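PDB 4PW1: DUF6836 domain-containing protein from Clostridium leptum, which is of unknown function but folds as a nine-stranded antiparallel beta sheet surrounded by alpha helices. Local coordinates for residues 220-234 with 237-251. Numbering follows the deposited sequence.
Sequences NHIYAMYSNDGGTSM and IYSPIEERFVGFSLK
The imidazole of H221 packs over residues 237-239, the end of strand 233-239, in its hairpin with strand 221-227. Its CB rests 3.4 Å from Y238 O and also touches I237 CG2. CG, placed beside the backbone N (chi1 -66°), lies 3.9 Å from the same I237 CG2. Further out, CD2 comes within 3.7 Å of S239 CA, while at the tip NE2 packs against V246 CG2, a methyl of the third strand; ND1 hydrogen-bonds to D219 O. Water 1 sits over one face of the ring, offset toward the rim, and joins N220 O to S239 OG. That hydroxyl also receives E242 N at 2.9 Å in an ST motif. Next to H221, I222 and Y238 form an antiparallel hydrogen-bonded pair, with Y238 N to I222 O at 2.7 Å. V246 and G247 both face I237, a classic beta bulge where strand 244-251 joins.

At the far end of the meander S233 pairs with K251, K251 N meeting S233 O almost straight (175°). M234, a selenomethionine, and L250 form the adjoining non-hydrogen-bonded pair, M234 CB 4.0 Å from L250 CD1. S233 OG reaches S22 of the second subunit, tying this end to the dimer. Backbone bonds thus set the register of three consecutive strands, while near the 240-243 connection buried H221 covers one sheet face, packed against I237 and V246 methyls with Y238 O at its ring edge.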
loop_
_atom_site.group_PDB
_atom_site.type_symbol
_atom_site.label_atom_id
_atom_site.label_comp_id
_atom_site.label_asym_id
_atom_site.label_seq_id
_atom_site.Cartn_x
_atom_site.Cartn_y
_atom_site.Cartn_z
ATOM N N ASN B 220 -3.792 11.804 -5.248
ATOM C CA ASN B 220 -4.153 12.655 -6.378
ATOM C C ASN B 220 -3.746 12.072 -7.752
ATOM O O ASN B 220 -3.826 12.757 -8.748
ATOM C CB ASN B 220 -3.585 14.095 -6.225
ATOM C CG ASN B 220 -4.381 15.135 -7.031
ATOM O OD1 ASN B 220 -5.604 15.109 -7.042
ATOM N ND2 ASN B 220 -3.685 16.025 -7.732
ATOM N N HIS B 221 -3.391 10.792 -7.785
ATOM C CA HIS B 221 -3.104 10.092 -9.021
ATOM C C HIS B 221 -3.957 8.899 -9.197
ATOM O O HIS B 221 -4.542 8.364 -8.235
ATOM C CB HIS B 221 -1.637 9.671 -9.034
ATOM C CG HIS B 221 -0.719 10.825 -9.090
ATOM N ND1 HIS B 221 -0.224 11.431 -7.960
ATOM C CD2 HIS B 221 -0.262 11.547 -10.135
ATOM C CE1 HIS B 221 0.527 12.454 -8.310
ATOM N NE2 HIS B 221 0.517 12.546 -9.625
ATOM N N ILE B 222 -4.053 8.456 -10.444
ATOM C CA ILE B 222 -4.590 7.137 -10.733
ATOM C C ILE B 222 -3.433 6.178 -10.963
ATOM O O ILE B 222 -2.502 6.458 -11.773
ATOM C CB ILE B 222 -5.524 7.150 -11.931
ATOM C CG1 ILE B 222 -6.713 8.052 -11.626
ATOM C CG2 ILE B 222 -5.997 5.724 -12.314
ATOM C CD1 ILE B 222 -7.632 8.258 -12.823
ATOM N N TYR B 223 -3.495 5.045 -10.268
ATOM C CA TYR B 223 -2.513 3.950 -10.446
ATOM C C TYR B 223 -3.126 2.906 -11.363
ATOM O O TYR B 223 -4.095 2.251 -11.020
ATOM C CB TYR B 223 -2.141 3.327 -9.099
ATOM C CG TYR B 223 -1.175 4.147 -8.271
ATOM C CD1 TYR B 223 -1.075 5.499 -8.401
ATOM C CD2 TYR B 223 -0.407 3.552 -7.283
ATOM C CE1 TYR B 223 -0.198 6.245 -7.629
ATOM C CE2 TYR B 223 0.463 4.290 -6.509
ATOM C CZ TYR B 223 0.577 5.634 -6.715
ATOM O OH TYR B 223 1.396 6.365 -5.932
ATOM N N ALA B 224 -2.577 2.793 -12.561
ATOM C CA ALA B 224 -3.034 1.836 -13.549
ATOM C C ALA B 224 -2.188 0.593 -13.412
ATOM O O ALA B 224 -0.969 0.653 -13.548
ATOM C CB ALA B 224 -2.861 2.418 -14.926
HETATM N N MSE B 225 -2.825 -0.531 -13.160
HETATM C CA MSE B 225 -2.117 -1.707 -12.698
HETATM C C MSE B 225 -2.247 -2.804 -13.703
HETATM O O MSE B 225 -3.336 -3.079 -14.261
HETATM C CB MSE B 225 -2.686 -2.157 -11.338
HETATM C CG MSE B 225 -2.424 -1.072 -10.289
HETATM SE SE MSE B 225 -3.798 -1.251 -8.847
HETATM C CE MSE B 225 -4.057 -3.157 -8.851
ATOM N N TYR B 226 -1.137 -3.467 -13.926
ATOM C CA TYR B 226 -1.105 -4.557 -14.886
ATOM C C TYR B 226 -0.241 -5.645 -14.328
ATOM O O TYR B 226 0.768 -5.355 -13.710
ATOM C CB TYR B 226 -0.468 -4.089 -16.197
ATOM C CG TYR B 226 -1.208 -2.967 -16.820
ATOM C CD1 TYR B 226 -0.922 -1.656 -16.479
ATOM C CD2 TYR B 226 -2.192 -3.205 -17.752
ATOM C CE1 TYR B 226 -1.625 -0.617 -17.037
ATOM C CE2 TYR B 226 -2.905 -2.170 -18.308
ATOM C CZ TYR B 226 -2.620 -0.868 -17.931
ATOM O OH TYR B 226 -3.302 0.202 -18.474
ATOM N N SER B 227 -0.592 -6.896 -14.572
ATOM C CA SER B 227 0.256 -7.995 -14.084
ATOM C C SER B 227 0.079 -9.249 -14.908
ATOM O O SER B 227 -0.894 -9.381 -15.623
ATOM C CB SER B 227 -0.034 -8.268 -12.603
ATOM O OG SER B 227 -1.384 -8.546 -12.419
ATOM N N ASN B 228 1.020 -10.176 -14.824
ATOM C CA ASN B 228 0.850 -11.453 -15.523
ATOM C C ASN B 228 0.888 -12.592 -14.529
ATOM O O ASN B 228 1.187 -12.387 -13.354
ATOM C CB ASN B 228 1.888 -11.616 -16.646
ATOM C CG ASN B 228 3.302 -11.823 -16.128
ATOM O OD1 ASN B 228 3.532 -12.212 -14.975
ATOM N ND2 ASN B 228 4.264 -11.526 -16.977
ATOM N N ASP B 229 0.592 -13.796 -15.006
ATOM C CA ASP B 229 0.517 -14.991 -14.147
ATOM C C ASP B 229 1.829 -15.314 -13.442
ATOM O O ASP B 229 1.826 -15.856 -12.346
ATOM C CB ASP B 229 0.105 -16.216 -14.974
ATOM C CG ASP B 229 -1.255 -16.056 -15.624
ATOM O OD1 ASP B 229 -2.133 -15.410 -15.017
ATOM O OD2 ASP B 229 -1.445 -16.583 -16.740
ATOM N N GLY B 230 2.941 -14.990 -14.086
ATOM C CA GLY B 230 4.264 -15.300 -13.573
ATOM C C GLY B 230 4.830 -14.370 -12.517
ATOM O O GLY B 230 6.016 -14.452 -12.226
ATOM N N GLY B 231 4.025 -13.483 -11.940
ATOM C CA GLY B 231 4.538 -12.606 -10.861
ATOM C C GLY B 231 5.077 -11.239 -11.288
ATOM O O GLY B 231 5.292 -10.366 -10.434
ATOM N N THR B 232 5.271 -11.020 -12.588
ATOM C CA THR B 232 5.650 -9.677 -13.089
ATOM C C THR B 232 4.485 -8.699 -12.975
ATOM O O THR B 232 3.362 -9.021 -13.337
ATOM C CB THR B 232 6.099 -9.729 -14.540
ATOM O OG1 THR B 232 7.223 -10.576 -14.626
ATOM C CG2 THR B 232 6.477 -8.327 -15.060
ATOM N N SER B 233 4.726 -7.516 -12.451
ATOM C CA SER B 233 3.656 -6.558 -12.387
ATOM C C SER B 233 4.174 -5.141 -12.533
ATOM O O SER B 233 5.357 -4.845 -12.309
ATOM C CB SER B 233 2.848 -6.758 -11.077
ATOM O OG SER B 233 3.591 -6.332 -9.971
HETATM N N MSE B 234 3.267 -4.257 -12.903
HETATM C CA MSE B 234 3.627 -2.877 -13.070
HETATM C C MSE B 234 2.508 -1.978 -12.688
HETATM O O MSE B 234 1.338 -2.367 -12.710
HETATM C CB MSE B 234 4.089 -2.720 -14.512
HETATM C CG MSE B 234 3.957 -1.298 -14.977
HETATM SE SE MSE B 234 4.680 -1.120 -16.816
HETATM C CE MSE B 234 3.169 -1.899 -17.468
ATOM N N ILE B 237 1.659 5.470 -13.243
ATOM C CA ILE B 237 1.141 6.523 -12.395
ATOM C C ILE B 237 0.643 7.667 -13.245
ATOM O O ILE B 237 1.445 8.373 -13.892
ATOM C CB ILE B 237 2.245 7.062 -11.448
ATOM C CG1 ILE B 237 2.827 5.912 -10.635
ATOM C CG2 ILE B 237 1.715 8.175 -10.559
ATOM C CD1 ILE B 237 4.058 6.321 -9.864
ATOM N N TYR B 238 -0.677 7.810 -13.284
ATOM C CA TYR B 238 -1.339 8.782 -14.140
ATOM C C TYR B 238 -1.773 10.002 -13.353
ATOM O O TYR B 238 -2.420 9.862 -12.301
ATOM C CB TYR B 238 -2.538 8.140 -14.808
ATOM C CG TYR B 238 -3.234 8.987 -15.853
ATOM C CD1 TYR B 238 -2.705 9.111 -17.143
ATOM C CD2 TYR B 238 -4.461 9.594 -15.591
ATOM C CE1 TYR B 238 -3.361 9.822 -18.117
ATOM C CE2 TYR B 238 -5.122 10.320 -16.574
ATOM C CZ TYR B 238 -4.559 10.434 -17.831
ATOM O OH TYR B 238 -5.204 11.127 -18.823
ATOM N N SER B 239 -1.423 11.177 -13.873
ATOM C CA SER B 239 -1.923 12.435 -13.356
ATOM C C SER B 239 -3.203 12.865 -14.112
ATOM O O SER B 239 -3.164 13.094 -15.329
ATOM C CB SER B 239 -0.889 13.523 -13.503
ATOM O OG SER B 239 -1.502 14.773 -13.313
ATOM N N PRO B 240 -4.343 12.958 -13.405
ATOM C CA PRO B 240 -5.561 13.449 -14.035
ATOM C C PRO B 240 -5.458 14.950 -14.357
ATOM O O PRO B 240 -6.093 15.405 -15.264
ATOM C CB PRO B 240 -6.652 13.172 -12.979
ATOM C CG PRO B 240 -5.908 13.221 -11.686
ATOM C CD PRO B 240 -4.582 12.572 -12.010
ATOM N N ILE B 241 -4.606 15.694 -13.665
ATOM C CA ILE B 241 -4.428 17.099 -13.970
ATOM C C ILE B 241 -3.631 17.257 -15.291
ATOM O O ILE B 241 -4.069 17.976 -16.194
ATOM C CB ILE B 241 -3.699 17.812 -12.824
ATOM C CG1 ILE B 241 -4.449 17.598 -11.486
ATOM C CG2 ILE B 241 -3.534 19.278 -13.149
ATOM C CD1 ILE B 241 -5.917 17.967 -11.530
ATOM N N GLU B 242 -2.487 16.578 -15.399
ATOM C CA GLU B 242 -1.657 16.648 -16.608
ATOM C C GLU B 242 -2.142 15.784 -17.739
ATOM O O GLU B 242 -1.678 15.932 -18.856
ATOM C CB GLU B 242 -0.200 16.309 -16.310
ATOM C CG GLU B 242 0.379 17.160 -15.181
ATOM C CD GLU B 242 1.914 17.083 -15.063
ATOM O OE1 GLU B 242 2.575 16.486 -15.952
ATOM O OE2 GLU B 242 2.455 17.571 -14.051
ATOM N N GLU B 243 -3.057 14.867 -17.460
ATOM C CA GLU B 243 -3.527 13.904 -18.453
ATOM C C GLU B 243 -2.372 13.127 -19.111
ATOM O O GLU B 243 -2.330 12.931 -20.319
ATOM C CB GLU B 243 -4.408 14.592 -19.486
ATOM C CG GLU B 243 -5.634 15.240 -18.839
ATOM C CD GLU B 243 -6.727 15.521 -19.859
ATOM O OE1 GLU B 243 -6.592 16.501 -20.602
ATOM O OE2 GLU B 243 -7.677 14.716 -19.957
ATOM N N ARG B 244 -1.458 12.650 -18.283
ATOM C CA ARG B 244 -0.407 11.796 -18.770
ATOM C C ARG B 244 0.184 10.973 -17.644
ATOM O O ARG B 244 -0.056 11.249 -16.453
ATOM C CB ARG B 244 0.694 12.633 -19.411
ATOM C CG ARG B 244 1.335 13.624 -18.481
ATOM C CD ARG B 244 2.787 13.763 -18.884
ATOM N NE ARG B 244 3.488 14.661 -18.013
ATOM C CZ ARG B 244 4.814 14.684 -17.841
ATOM N NH1 ARG B 244 5.612 13.854 -18.511
ATOM N NH2 ARG B 244 5.340 15.546 -16.968
ATOM N N PHE B 245 0.934 9.955 -18.027
ATOM C CA PHE B 245 1.697 9.183 -17.083
ATOM C C PHE B 245 2.913 9.955 -16.580
ATOM O O PHE B 245 3.684 10.515 -17.365
ATOM C CB PHE B 245 2.068 7.840 -17.685
ATOM C CG PHE B 245 0.889 6.933 -17.907
ATOM C CD1 PHE B 245 0.124 6.493 -16.828
ATOM C CD2 PHE B 245 0.567 6.478 -19.173
ATOM C CE1 PHE B 245 -0.950 5.636 -17.038
ATOM C CE2 PHE B 245 -0.500 5.642 -19.384
ATOM C CZ PHE B 245 -1.287 5.223 -18.324
ATOM N N VAL B 246 3.036 10.075 -15.255
ATOM C CA VAL B 246 4.150 10.794 -14.666
ATOM C C VAL B 246 5.148 9.872 -13.983
ATOM O O VAL B 246 6.101 10.322 -13.379
ATOM C CB VAL B 246 3.681 11.906 -13.707
ATOM C CG1 VAL B 246 2.873 12.942 -14.475
ATOM C CG2 VAL B 246 2.858 11.316 -12.575
ATOM N N GLY B 247 4.921 8.580 -14.073
ATOM C CA GLY B 247 5.811 7.608 -13.485
ATOM C C GLY B 247 5.392 6.186 -13.695
ATOM O O GLY B 247 4.330 5.919 -14.255
ATOM N N PHE B 248 6.228 5.265 -13.228
ATOM C CA PHE B 248 5.941 3.873 -13.250
ATOM C C PHE B 248 6.770 3.120 -12.235
ATOM O O PHE B 248 7.762 3.619 -11.742
ATOM C CB PHE B 248 6.193 3.240 -14.635
ATOM C CG PHE B 248 7.654 3.041 -14.948
ATOM C CD1 PHE B 248 8.416 4.077 -15.455
ATOM C CD2 PHE B 248 8.274 1.811 -14.732
ATOM C CE1 PHE B 248 9.773 3.894 -15.727
ATOM C CE2 PHE B 248 9.636 1.635 -14.982
ATOM C CZ PHE B 248 10.383 2.692 -15.480
ATOM N N SER B 249 6.333 1.894 -11.953
ATOM C CA SER B 249 7.028 0.937 -11.111
ATOM C C SER B 249 6.918 -0.371 -11.845
ATOM O O SER B 249 5.807 -0.771 -12.218
ATOM C CB SER B 249 6.328 0.771 -9.752
ATOM O OG SER B 249 6.855 -0.362 -9.049
ATOM N N LEU B 250 8.037 -1.052 -12.025
ATOM C CA LEU B 250 8.056 -2.361 -12.687
ATOM C C LEU B 250 8.774 -3.378 -11.824
ATOM O O LEU B 250 9.902 -3.148 -11.395
ATOM C CB LEU B 250 8.777 -2.257 -14.045
ATOM C CG LEU B 250 9.053 -3.597 -14.744
ATOM C CD1 LEU B 250 7.748 -4.237 -15.119
ATOM C CD2 LEU B 250 9.948 -3.411 -15.967
ATOM N N LYS B 251 8.094 -4.471 -11.511
ATOM C CA LYS B 251 8.684 -5.547 -10.730
ATOM C C LYS B 251 8.617 -6.858 -11.518
ATOM O O LYS B 251 7.531 -7.377 -11.759
ATOM C CB LYS B 251 7.924 -5.740 -9.426
ATOM C CG LYS B 251 8.497 -6.856 -8.578
ATOM C CD LYS B 251 7.655 -7.057 -7.320
ATOM C CE LYS B 251 8.257 -8.131 -6.465
ATOM N NZ LYS B 251 7.772 -7.930 -5.091
HETATM O O HOH W 1 -2.323 14.427 -10.458
#